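Local coordinates for putative thioesterase yhdA (Lactococcus lactis subsp. lactis, PDB 3GEK), which is a putative thioesterase of the PaaI family and probably hydrolyses acyl-CoA thioesters, perhaps 1,4-dihydroxy-2-naphthoyl-CoA, at the interface of chains A and B. Coordinates in Å, arbitrary orientation; residue numbers count along the deposited sequence, not the author numbering. Chains: chain A/B, Putative thioesterase yhdA.

The interface of chains A and B. Residues chain A 1-4, 6, 39; chain B 7, 38-39, 41, 48.
B:Phe39 lies beneath A:Met3, a selenomethionine, where the N-terminal segment of chain A, with its short helix 3-6, docks on the 3-10 helix 38-40 of chain B. CB of A:Met3 sits over one face of the B:Phe39 ring, 3.8 Å from its centroid and shifted toward the rim, a CH-pi contact to which a flat aromatic residue is well suited. The same two residues also meet through their backbones: A:Met3 N donates a hydrogen bond of 2.9 Å to the carbonyl O of B:Phe39. The bond is nearly straight and arrives in the carbonyl plane on a lone pair. The first turn of a helix has amide N-H groups without partners in their own chain, and this carbonyl can serve one of them.

The long, flexible A:Met3 chain leaves with CG anti to its backbone N (chi1 -166°), which carries it across the ring, then bends at its end. SE reaches CD1 of B:Leu7 at 4.1 Å, an apolar partner suited to selenium, while the terminal CE turns toward the side-chain amide of B:Asn48, the two side chains crossing at about a right angle. The branched hydrocarbon of A:Ile4 fills the side next to this amide, CG1 3.6 Å from B:Asn48 ND2.

Around the rim of B:Phe39, the carboxamide of A:Gln6, turned 78° from the ring, can lay OE1 against the edge, 3.3 Å from B:Phe39 CE1. A:Phe39 meets its counterpart tip to tip, CE1 4.0 Å from B:Phe39 CZ. An alanine in place of B:Phe39 would probably leave a gap under A:Met3 and deprive the A:Phe39 tip and the A:Gln6 amide of their partner. The contact recurs with the chains exchanged in a two-fold interface of the deposited four-chain assembly, which may help hold the subunits of this hotdog-fold protein together. On the backbone side of B:Phe39, CB of A:Asn2 rests 3.5 Å from the carbonyl O of B:Asp38; with CG between the backbone N and the carbonyl carbon (chi1 69°), its compact amide brings ND2 to 3.4 Å from B:Ala41 O.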
loop_
_atom_site.group_PDB
_atom_site.type_symbol
_atom_site.label_atom_id
_atom_site.label_comp_id
_atom_site.label_asym_id
_atom_site.label_seq_id
_atom_site.Cartn_x
_atom_site.Cartn_y
_atom_site.Cartn_z
HETATM N N MSE A 1 -18.208 18.121 19.027
HETATM C CA MSE A 1 -16.844 17.523 18.982
HETATM C C MSE A 1 -16.824 16.263 18.118
HETATM O O MSE A 1 -17.050 15.156 18.615
HETATM C CB MSE A 1 -16.348 17.209 20.398
HETATM C CG MSE A 1 -15.557 18.331 21.058
HETATM SE SE MSE A 1 -13.661 18.307 20.567
HETATM C CE MSE A 1 -13.131 20.002 21.382
ATOM N N ASN A 2 -16.567 16.439 16.823
ATOM C CA ASN A 2 -16.413 15.305 15.919
ATOM C C ASN A 2 -15.048 14.632 16.101
ATOM O O ASN A 2 -14.204 15.132 16.852
ATOM C CB ASN A 2 -16.677 15.712 14.457
ATOM C CG ASN A 2 -15.607 16.643 13.884
ATOM O OD1 ASN A 2 -14.618 16.971 14.537
ATOM N ND2 ASN A 2 -15.808 17.060 12.639
HETATM N N MSE A 3 -14.847 13.515 15.430
HETATM C CA MSE A 3 -13.602 12.748 15.521
HETATM C C MSE A 3 -12.368 13.608 15.261
HETATM O O MSE A 3 -11.402 13.549 16.021
HETATM C CB MSE A 3 -13.621 11.563 14.552
HETATM C CG MSE A 3 -12.533 10.529 14.801
HETATM SE SE MSE A 3 -12.522 9.129 13.436
HETATM C CE MSE A 3 -11.380 9.994 12.129
ATOM N N ILE A 4 -12.417 14.394 14.202
ATOM C CA ILE A 4 -11.315 15.283 13.812
ATOM C C ILE A 4 -10.846 16.165 14.975
ATOM O O ILE A 4 -9.654 16.204 15.284
ATOM C CB ILE A 4 -11.678 16.146 12.560
ATOM C CG1 ILE A 4 -11.967 15.243 11.353
ATOM C CG2 ILE A 4 -10.560 17.143 12.233
ATOM C CD1 ILE A 4 -12.517 15.971 10.131
ATOM N N GLN A 6 -11.606 15.842 18.225
ATOM C CA GLN A 6 -11.241 15.023 19.387
ATOM C C GLN A 6 -9.843 14.412 19.271
ATOM O O GLN A 6 -9.213 14.099 20.279
ATOM C CB GLN A 6 -12.288 13.939 19.646
ATOM C CG GLN A 6 -13.592 14.477 20.209
ATOM C CD GLN A 6 -14.518 13.381 20.691
ATOM O OE1 GLN A 6 -15.622 13.221 20.173
ATOM N NE2 GLN A 6 -14.074 12.621 21.684
ATOM N N PHE A 39 -8.669 8.581 24.578
ATOM C CA PHE A 39 -9.384 8.624 23.307
ATOM C C PHE A 39 -8.617 7.862 22.228
ATOM O O PHE A 39 -9.218 7.165 21.414
ATOM C CB PHE A 39 -9.619 10.082 22.873
ATOM C CG PHE A 39 -10.269 10.222 21.518
ATOM C CD1 PHE A 39 -11.646 10.081 21.372
ATOM C CD2 PHE A 39 -9.506 10.498 20.395
ATOM C CE1 PHE A 39 -12.252 10.210 20.122
ATOM C CE2 PHE A 39 -10.102 10.630 19.142
ATOM C CZ PHE A 39 -11.479 10.482 19.006
ATOM N N LEU B 7 -17.079 5.563 17.580
ATOM C CA LEU B 7 -17.265 5.021 16.230
ATOM C C LEU B 7 -18.598 4.280 16.095
ATOM O O LEU B 7 -19.153 4.186 15.000
ATOM C CB LEU B 7 -16.117 4.070 15.884
ATOM C CG LEU B 7 -14.942 4.451 14.973
ATOM C CD1 LEU B 7 -14.707 5.955 14.828
ATOM C CD2 LEU B 7 -13.679 3.740 15.451
ATOM N N ASP B 38 -22.516 12.858 13.338
ATOM C CA ASP B 38 -21.644 14.003 13.052
ATOM C C ASP B 38 -20.186 13.683 13.368
ATOM O O ASP B 38 -19.277 14.176 12.699
ATOM C CB ASP B 38 -22.092 15.241 13.837
ATOM C CG ASP B 38 -23.517 15.664 13.506
ATOM O OD1 ASP B 38 -23.838 15.827 12.308
ATOM O OD2 ASP B 38 -24.318 15.843 14.450
ATOM N N PHE B 39 -19.980 12.851 14.388
ATOM C CA PHE B 39 -18.660 12.346 14.769
ATOM C C PHE B 39 -17.824 11.889 13.567
ATOM O O PHE B 39 -16.620 12.149 13.511
ATOM C CB PHE B 39 -18.821 11.198 15.776
ATOM C CG PHE B 39 -17.523 10.666 16.320
ATOM C CD1 PHE B 39 -16.935 11.243 17.439
ATOM C CD2 PHE B 39 -16.900 9.572 15.731
ATOM C CE1 PHE B 39 -15.735 10.750 17.948
ATOM C CE2 PHE B 39 -15.703 9.070 16.240
ATOM C CZ PHE B 39 -15.120 9.662 17.345
ATOM N N ALA B 41 -18.122 12.733 10.329
ATOM C CA ALA B 41 -18.142 13.630 9.174
ATOM C C ALA B 41 -16.869 14.453 9.027
ATOM O O ALA B 41 -16.331 14.962 10.010
ATOM C CB ALA B 41 -19.355 14.546 9.238
ATOM N N ASN B 48 -15.770 10.601 6.826
ATOM C CA ASN B 48 -14.326 10.765 6.931
ATOM C C ASN B 48 -13.617 9.441 6.668
ATOM O O ASN B 48 -13.965 8.414 7.255
ATOM C CB ASN B 48 -13.965 11.294 8.325
ATOM C CG ASN B 48 -12.521 11.755 8.434
ATOM O OD1 ASN B 48 -11.790 11.837 7.443
ATOM N ND2 ASN B 48 -12.104 12.072 9.652
#